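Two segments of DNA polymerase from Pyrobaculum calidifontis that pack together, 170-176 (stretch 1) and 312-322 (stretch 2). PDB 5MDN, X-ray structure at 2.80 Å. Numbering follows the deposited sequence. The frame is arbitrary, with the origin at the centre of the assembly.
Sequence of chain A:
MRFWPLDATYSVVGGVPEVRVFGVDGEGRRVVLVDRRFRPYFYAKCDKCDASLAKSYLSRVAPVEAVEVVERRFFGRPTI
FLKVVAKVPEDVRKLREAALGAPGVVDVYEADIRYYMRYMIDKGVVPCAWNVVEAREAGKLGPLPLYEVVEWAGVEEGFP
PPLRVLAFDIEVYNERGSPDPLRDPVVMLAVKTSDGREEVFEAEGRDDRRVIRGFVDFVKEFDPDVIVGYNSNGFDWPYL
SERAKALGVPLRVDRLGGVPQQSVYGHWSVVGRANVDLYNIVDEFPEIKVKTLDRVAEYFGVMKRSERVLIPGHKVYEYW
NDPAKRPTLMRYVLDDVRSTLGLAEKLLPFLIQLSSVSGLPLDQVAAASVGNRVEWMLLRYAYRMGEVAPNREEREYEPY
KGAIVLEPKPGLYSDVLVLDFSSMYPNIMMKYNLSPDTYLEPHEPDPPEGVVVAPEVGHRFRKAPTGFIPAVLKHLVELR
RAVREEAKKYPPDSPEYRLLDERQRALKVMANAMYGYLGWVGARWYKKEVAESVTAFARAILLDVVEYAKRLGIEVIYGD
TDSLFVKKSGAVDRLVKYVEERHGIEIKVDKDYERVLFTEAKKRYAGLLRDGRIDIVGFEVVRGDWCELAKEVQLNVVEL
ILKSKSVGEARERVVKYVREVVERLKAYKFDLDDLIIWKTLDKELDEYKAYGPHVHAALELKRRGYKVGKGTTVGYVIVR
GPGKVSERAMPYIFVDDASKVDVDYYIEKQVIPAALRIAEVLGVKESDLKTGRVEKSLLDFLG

Stretch 1, residues 170-176: IEVYNER
Stretch 2 312-322: PGHKVYEYWND

Stretch 1 leaves a β-strand and turns into a loop, and it packs there against a short, weakly bonded helix of stretch 2, at about residues 316-320. Val316 to Trp320 have phi from -61° to -87° and psi from -16° to -43°, and Asn321 N donates to Tyr317 O at 2.9 Å. The two segments are at least 139 residues apart in sequence wherever they touch, and together they bury 409 Å². No clear hydrogen bond crosses between them; the contact rests on aromatic rings, aliphatic carbons and close backbone packing, with the nearest CA atoms, Tyr173 CA and Tyr317 CA, 4.9 Å apart.

The strand covers residues 170-172 with extended backbone angles (phi/psi -131/158, -137/136 and -118/141). Ile170 (chi1 p, chi2 t) lies out of reach of stretch 2. Glu171 points toward it with chi1 and chi2 both m, so that OE1 comes to 3.8 Å from Val316 CG1. Val172 (chi1 t) directs its side chain away and contributes its carbonyl instead: its O is 3.0 Å from Val316 CG2, a tight contact. The compact, branched Val316 (chi1 -40°, m) points toward stretch 1 and is buried there, with CG2 also 3.2 Å from Tyr173 O.

At Tyr173 the chain leaves the extended conformation (-40/-69). The CA-to-CB bond points away from stretch 2, but with chi1 at -166° (t) and chi2 at 60° the long side chain brings its ring back to the helix. Tyr317 CB lies over one face of this ring, 3.9 Å from its centroid and 21° off the normal, a CH-pi contact in which Tyr173 CE1 and Tyr317 CB are 3.6 Å apart. At the ring edge, CE1 is 3.9 Å from CD1 of the buried Trp320, whose chi1 of 179° (t) and chi2 of -111° set its indole obliquely to this contact. The tyrosine thus offers an apolar face and edge to the helix, while its hydroxyl remains available for polar pairing: OH donates a hydrogen bond to Glu175 OE1 at 3.0 Å, within stretch 1. Asn321 also points toward stretch 1, near the edge of the Tyr173 ring.

Asn174 adopts a left-handed conformation (65/28), and its CA-to-CB bond points sideways. With chi1 at 99°, between wells, and chi2 at 125°, the buried amide approaches Val316 and the backbone before it: ND2 is 3.4 Å from Val316 CG2, and OD1 is 3.7 Å from His314 O.

Glu175 (-51/-43) completes the contact. Its CA lies over one face of the Tyr317 ring, 4.0 Å from the centroid and 26° off the normal, a second CH-pi contact. The backbone sets Tyr317 CB over the Tyr173 ring, while chi1 at 76° (p) and chi2 at -84° turn the Tyr317 ring to Glu175. The glutamate is extended (chi1 and chi2 t), with CG 3.7 Å from Tyr317 CD2; its aliphatic portion packs on the ring while OE1 accepts the hydrogen bond from Tyr173 OH. Arg176 (phi/psi -95/104) points away and makes no contact.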

ATOM      1  N   ILE A 170      10.950 -16.285   6.605  1.00 62.28           N
ATOM      2  CA  ILE A 170      11.876 -17.251   6.032  1.00 61.92           C
ATOM      3  C   ILE A 170      13.235 -16.597   5.829  1.00 65.97           C
ATOM      4  O   ILE A 170      13.362 -15.373   5.751  1.00 75.28           O
ATOM      5  CB  ILE A 170      11.375 -17.836   4.691  1.00 58.51           C
ATOM      6  CG1 ILE A 170      11.579 -16.830   3.556  1.00 56.60           C
ATOM      7  CG2 ILE A 170       9.911 -18.241   4.783  1.00 59.08           C
ATOM      8  CD1 ILE A 170      11.272 -17.391   2.186  1.00 55.72           C
ATOM      9  N   GLU A 171      14.261 -17.442   5.752  1.00 67.88           N
ATOM     10  CA  GLU A 171      15.580 -17.034   5.292  1.00 66.97           C
ATOM     11  C   GLU A 171      16.130 -18.091   4.346  1.00 65.43           C
ATOM     12  O   GLU A 171      16.019 -19.291   4.609  1.00 67.15           O
ATOM     13  CB  GLU A 171      16.545 -16.808   6.462  1.00 70.09           C
ATOM     14  CG  GLU A 171      16.230 -15.570   7.294  1.00 73.36           C
ATOM     15  CD  GLU A 171      16.260 -14.280   6.488  1.00 75.83           C
ATOM     16  OE1 GLU A 171      16.957 -14.228   5.453  1.00 74.77           O
ATOM     17  OE2 GLU A 171      15.574 -13.315   6.890  1.00 72.41           O
ATOM     18  N   VAL A 172      16.717 -17.635   3.244  1.00 67.23           N
ATOM     19  CA  VAL A 172      17.132 -18.491   2.140  1.00 67.80           C
ATOM     20  C   VAL A 172      18.644 -18.381   2.000  1.00 74.32           C
ATOM     21  O   VAL A 172      19.199 -17.284   2.116  1.00 79.02           O
ATOM     22  CB  VAL A 172      16.413 -18.105   0.832  1.00 67.52           C
ATOM     23  CG1 VAL A 172      17.013 -18.838  -0.347  1.00 68.10           C
ATOM     24  CG2 VAL A 172      14.922 -18.387   0.941  1.00 68.77           C
ATOM     25  N   TYR A 173      19.297 -19.513   1.716  1.00 76.87           N
ATOM     26  CA  TYR A 173      20.751 -19.661   1.663  1.00 78.62           C
ATOM     27  C   TYR A 173      21.467 -18.479   1.012  1.00 83.75           C
ATOM     28  O   TYR A 173      22.205 -17.761   1.692  1.00 88.79           O
ATOM     29  CB  TYR A 173      21.090 -20.955   0.921  1.00 79.47           C
ATOM     30  CG  TYR A 173      22.522 -21.400   1.065  1.00 81.63           C
ATOM     31  CD1 TYR A 173      23.053 -21.684   2.314  1.00 82.90           C
ATOM     32  CD2 TYR A 173      23.336 -21.558  -0.047  1.00 80.31           C
ATOM     33  CE1 TYR A 173      24.360 -22.099   2.457  1.00 81.39           C
ATOM     34  CE2 TYR A 173      24.643 -21.977   0.086  1.00 83.53           C
ATOM     35  CZ  TYR A 173      25.153 -22.241   1.339  1.00 83.55           C
ATOM     36  OH  TYR A 173      26.457 -22.657   1.469  1.00 83.04           O
ATOM     37  N   ASN A 174      21.292 -18.293  -0.298  1.00 85.22           N
ATOM     38  CA  ASN A 174      21.730 -17.095  -1.028  1.00 85.87           C
ATOM     39  C   ASN A 174      23.255 -16.906  -1.060  1.00 83.68           C
ATOM     40  O   ASN A 174      23.739 -15.782  -1.213  1.00 80.32           O
ATOM     41  CB  ASN A 174      21.010 -15.839  -0.489  1.00 88.52           C
ATOM     42  CG  ASN A 174      21.840 -15.019   0.507  1.00 89.72           C
ATOM     43  OD1 ASN A 174      22.044 -13.821   0.308  1.00 94.44           O
ATOM     44  ND2 ASN A 174      22.315 -15.655   1.570  1.00 86.12           N
ATOM     45  N   GLU A 175      24.032 -17.995  -0.978  1.00 86.19           N
ATOM     46  CA  GLU A 175      25.491 -17.872  -1.046  1.00 89.99           C
ATOM     47  C   GLU A 175      25.923 -17.059  -2.260  1.00 90.47           C
ATOM     48  O   GLU A 175      26.821 -16.213  -2.168  1.00 91.83           O
ATOM     49  CB  GLU A 175      26.151 -19.251  -1.087  1.00 94.35           C
ATOM     50  CG  GLU A 175      27.677 -19.205  -1.108  1.00 98.74           C
ATOM     51  CD  GLU A 175      28.308 -20.566  -1.355  1.00100.93           C
ATOM     52  OE1 GLU A 175      27.666 -21.588  -1.030  1.00103.82           O
ATOM     53  OE2 GLU A 175      29.444 -20.614  -1.871  1.00 99.86           O
ATOM     54  N   ARG A 176      25.300 -17.312  -3.408  1.00 89.68           N
ATOM     55  CA  ARG A 176      25.458 -16.476  -4.593  1.00 92.31           C
ATOM     56  C   ARG A 176      24.325 -15.451  -4.640  1.00 95.17           C
ATOM     57  O   ARG A 176      23.186 -15.789  -4.983  1.00102.94           O
ATOM     58  CB  ARG A 176      25.477 -17.348  -5.846  1.00 95.44           C
ATOM     59  CG  ARG A 176      24.427 -18.457  -5.848  1.00 99.03           C
ATOM     60  CD  ARG A 176      24.769 -19.556  -6.839  1.00 99.06           C
ATOM     61  NE  ARG A 176      23.581 -20.032  -7.540  1.00 97.58           N
ATOM     62  CZ  ARG A 176      22.823 -21.042  -7.129  1.00 96.06           C
ATOM     63  NH1 ARG A 176      23.124 -21.691  -6.012  1.00 95.96           N
ATOM     64  NH2 ARG A 176      21.760 -21.399  -7.834  1.00 96.19           N
ATOM     65  N   PRO A 312      23.755  -8.944   8.774  1.00 86.53           N
ATOM     66  CA  PRO A 312      23.732  -8.440   7.394  1.00 86.25           C
ATOM     67  C   PRO A 312      23.090  -9.460   6.470  1.00 83.90           C
ATOM     68  O   PRO A 312      23.650 -10.534   6.233  1.00 81.14           O
ATOM     69  CB  PRO A 312      25.215  -8.217   7.069  1.00 87.84           C
ATOM     70  CG  PRO A 312      25.962  -9.072   8.042  1.00 87.82           C
ATOM     71  CD  PRO A 312      25.126  -9.100   9.290  1.00 88.42           C
ATOM     72  N   GLY A 313      21.898  -9.125   5.962  1.00 82.97           N
ATOM     73  CA  GLY A 313      21.080 -10.095   5.248  1.00 84.90           C
ATOM     74  C   GLY A 313      21.804 -10.845   4.148  1.00 85.13           C
ATOM     75  O   GLY A 313      21.499 -12.011   3.884  1.00 83.81           O
ATOM     76  N   HIS A 314      22.751 -10.194   3.477  1.00 86.01           N
ATOM     77  CA  HIS A 314      23.486 -10.846   2.400  1.00 89.55           C
ATOM     78  C   HIS A 314      24.398 -11.972   2.876  1.00 86.64           C
ATOM     79  O   HIS A 314      25.049 -12.606   2.033  1.00 80.20           O
ATOM     80  CB  HIS A 314      24.302  -9.809   1.628  1.00 92.87           C
ATOM     81  CG  HIS A 314      25.402  -9.180   2.427  1.00 97.56           C
ATOM     82  ND1 HIS A 314      26.734  -9.445   2.194  1.00101.65           N
ATOM     83  CD2 HIS A 314      25.367  -8.294   3.449  1.00 99.84           C
ATOM     84  CE1 HIS A 314      27.473  -8.748   3.039  1.00101.14           C
ATOM     85  NE2 HIS A 314      26.667  -8.044   3.813  1.00100.84           N
ATOM     86  N   LYS A 315      24.481 -12.240   4.178  1.00 84.94           N
ATOM     87  CA  LYS A 315      25.348 -13.286   4.717  1.00 86.60           C
ATOM     88  C   LYS A 315      24.579 -14.219   5.648  1.00 85.26           C
ATOM     89  O   LYS A 315      24.982 -14.467   6.786  1.00 82.56           O
ATOM     90  CB  LYS A 315      26.543 -12.689   5.454  1.00 90.00           C
ATOM     91  CG  LYS A 315      27.384 -11.741   4.624  1.00 95.70           C
ATOM     92  CD  LYS A 315      28.605 -11.271   5.401  1.00100.41           C
ATOM     93  CE  LYS A 315      29.895 -11.682   4.711  1.00100.44           C
ATOM     94  NZ  LYS A 315      31.097 -11.218   5.456  1.00100.48           N
ATOM     95  N   VAL A 316      23.454 -14.765   5.180  1.00 84.35           N
ATOM     96  CA  VAL A 316      22.810 -15.808   5.973  1.00 80.70           C
ATOM     97  C   VAL A 316      23.471 -17.159   5.715  1.00 79.11           C
ATOM     98  O   VAL A 316      23.453 -18.037   6.586  1.00 83.17           O
ATOM     99  CB  VAL A 316      21.293 -15.866   5.717  1.00 79.42           C
ATOM    100  CG1 VAL A 316      20.709 -14.469   5.599  1.00 79.84           C
ATOM    101  CG2 VAL A 316      20.978 -16.698   4.495  1.00 78.64           C
ATOM    102  N   TYR A 317      24.043 -17.359   4.522  1.00 78.45           N
ATOM    103  CA  TYR A 317      24.801 -18.579   4.263  1.00 78.84           C
ATOM    104  C   TYR A 317      25.986 -18.692   5.214  1.00 77.51           C
ATOM    105  O   TYR A 317      26.278 -19.775   5.730  1.00 79.39           O
ATOM    106  CB  TYR A 317      25.267 -18.612   2.805  1.00 83.61           C
ATOM    107  CG  TYR A 317      26.442 -17.706   2.496  1.00 86.65           C
ATOM    108  CD1 TYR A 317      26.251 -16.362   2.203  1.00 93.05           C
ATOM    109  CD2 TYR A 317      27.743 -18.197   2.493  1.00 90.22           C
ATOM    110  CE1 TYR A 317      27.321 -15.532   1.923  1.00 97.90           C
ATOM    111  CE2 TYR A 317      28.818 -17.375   2.215  1.00 94.98           C
ATOM    112  CZ  TYR A 317      28.604 -16.043   1.929  1.00 96.83           C
ATOM    113  OH  TYR A 317      29.673 -15.220   1.651  1.00100.31           O
ATOM    114  N   GLU A 318      26.678 -17.576   5.458  1.00 82.22           N
ATOM    115  CA  GLU A 318      27.858 -17.599   6.315  1.00 83.30           C
ATOM    116  C   GLU A 318      27.493 -17.982   7.745  1.00 77.99           C
ATOM    117  O   GLU A 318      28.193 -18.782   8.378  1.00 81.26           O
ATOM    118  CB  GLU A 318      28.574 -16.251   6.232  1.00 87.43           C
ATOM    119  CG  GLU A 318      29.889 -16.185   6.975  1.00 92.18           C
ATOM    120  CD  GLU A 318      30.772 -15.066   6.454  1.00 95.19           C
ATOM    121  OE1 GLU A 318      31.322 -15.246   5.345  1.00 94.73           O
ATOM    122  OE2 GLU A 318      30.911 -14.021   7.123  1.00 95.84           O
ATOM    123  N   TYR A 319      26.403 -17.420   8.273  1.00 75.89           N
ATOM    124  CA  TYR A 319      25.951 -17.796   9.607  1.00 76.66           C
ATOM    125  C   TYR A 319      25.366 -19.202   9.642  1.00 77.81           C
ATOM    126  O   TYR A 319      25.210 -19.768  10.730  1.00 73.05           O
ATOM    127  CB  TYR A 319      24.920 -16.789  10.123  1.00 77.71           C
ATOM    128  CG  TYR A 319      25.508 -15.469  10.582  1.00 78.03           C
ATOM    129  CD1 TYR A 319      26.141 -14.615   9.687  1.00 79.41           C
ATOM    130  CD2 TYR A 319      25.428 -15.076  11.913  1.00 76.83           C
ATOM    131  CE1 TYR A 319      26.681 -13.411  10.106  1.00 80.71           C
ATOM    132  CE2 TYR A 319      25.966 -13.877  12.341  1.00 74.92           C
ATOM    133  CZ  TYR A 319      26.588 -13.047  11.433  1.00 78.43           C
ATOM    134  OH  TYR A 319      27.121 -11.852  11.855  1.00 79.73           O
ATOM    135  N   TRP A 320      25.037 -19.777   8.485  1.00 72.29           N
ATOM    136  CA  TRP A 320      24.454 -21.111   8.403  1.00 74.54           C
ATOM    137  C   TRP A 320      25.511 -22.208   8.352  1.00 77.84           C
ATOM    138  O   TRP A 320      25.318 -23.278   8.938  1.00 74.42           O
ATOM    139  CB  TRP A 320      23.539 -21.201   7.179  1.00 75.94           C
ATOM    140  CG  TRP A 320      22.899 -22.540   6.960  1.00 78.60           C
ATOM    141  CD1 TRP A 320      23.160 -23.413   5.945  1.00 79.44           C
ATOM    142  CD2 TRP A 320      21.884 -23.153   7.766  1.00 78.09           C
ATOM    143  NE1 TRP A 320      22.372 -24.531   6.067  1.00 80.06           N
ATOM    144  CE2 TRP A 320      21.581 -24.397   7.178  1.00 78.36           C
ATOM    145  CE3 TRP A 320      21.208 -22.775   8.930  1.00 76.29           C
ATOM    146  CZ2 TRP A 320      20.628 -25.263   7.711  1.00 77.21           C
ATOM    147  CZ3 TRP A 320      20.260 -23.635   9.456  1.00 73.82           C
ATOM    148  CH2 TRP A 320      19.978 -24.864   8.846  1.00 76.39           C
ATOM    149  N   ASN A 321      26.624 -21.966   7.658  1.00 81.38           N
ATOM    150  CA  ASN A 321      27.715 -22.927   7.568  1.00 82.01           C
ATOM    151  C   ASN A 321      28.688 -22.821   8.739  1.00 83.62           C
ATOM    152  O   ASN A 321      29.803 -23.352   8.657  1.00 85.18           O
ATOM    153  CB  ASN A 321      28.466 -22.757   6.244  1.00 81.01           C
ATOM    154  CG  ASN A 321      27.535 -22.648   5.053  1.00 78.76           C
ATOM    155  OD1 ASN A 321      27.605 -21.694   4.279  1.00 73.37           O
ATOM    156  ND2 ASN A 321      26.659 -23.633   4.896  1.00 81.67           N
ATOM    157  N   ASP A 322      28.293 -22.157   9.819  1.00 79.94           N
ATOM    158  CA  ASP A 322      29.155 -21.954  10.981  1.00 80.99           C
ATOM    159  C   ASP A 322      28.342 -22.271  12.229  1.00 83.09           C
ATOM    160  O   ASP A 322      27.468 -21.466  12.612  1.00 88.28           O
ATOM    161  CB  ASP A 322      29.691 -20.525  11.019  1.00 84.02           C
ATOM    162  CG  ASP A 322      30.807 -20.337  12.037  1.00 88.34           C
ATOM    163  OD1 ASP A 322      30.870 -21.101  13.023  1.00 87.95           O
ATOM    164  OD2 ASP A 322      31.630 -19.416  11.847  1.00 94.07           O
TER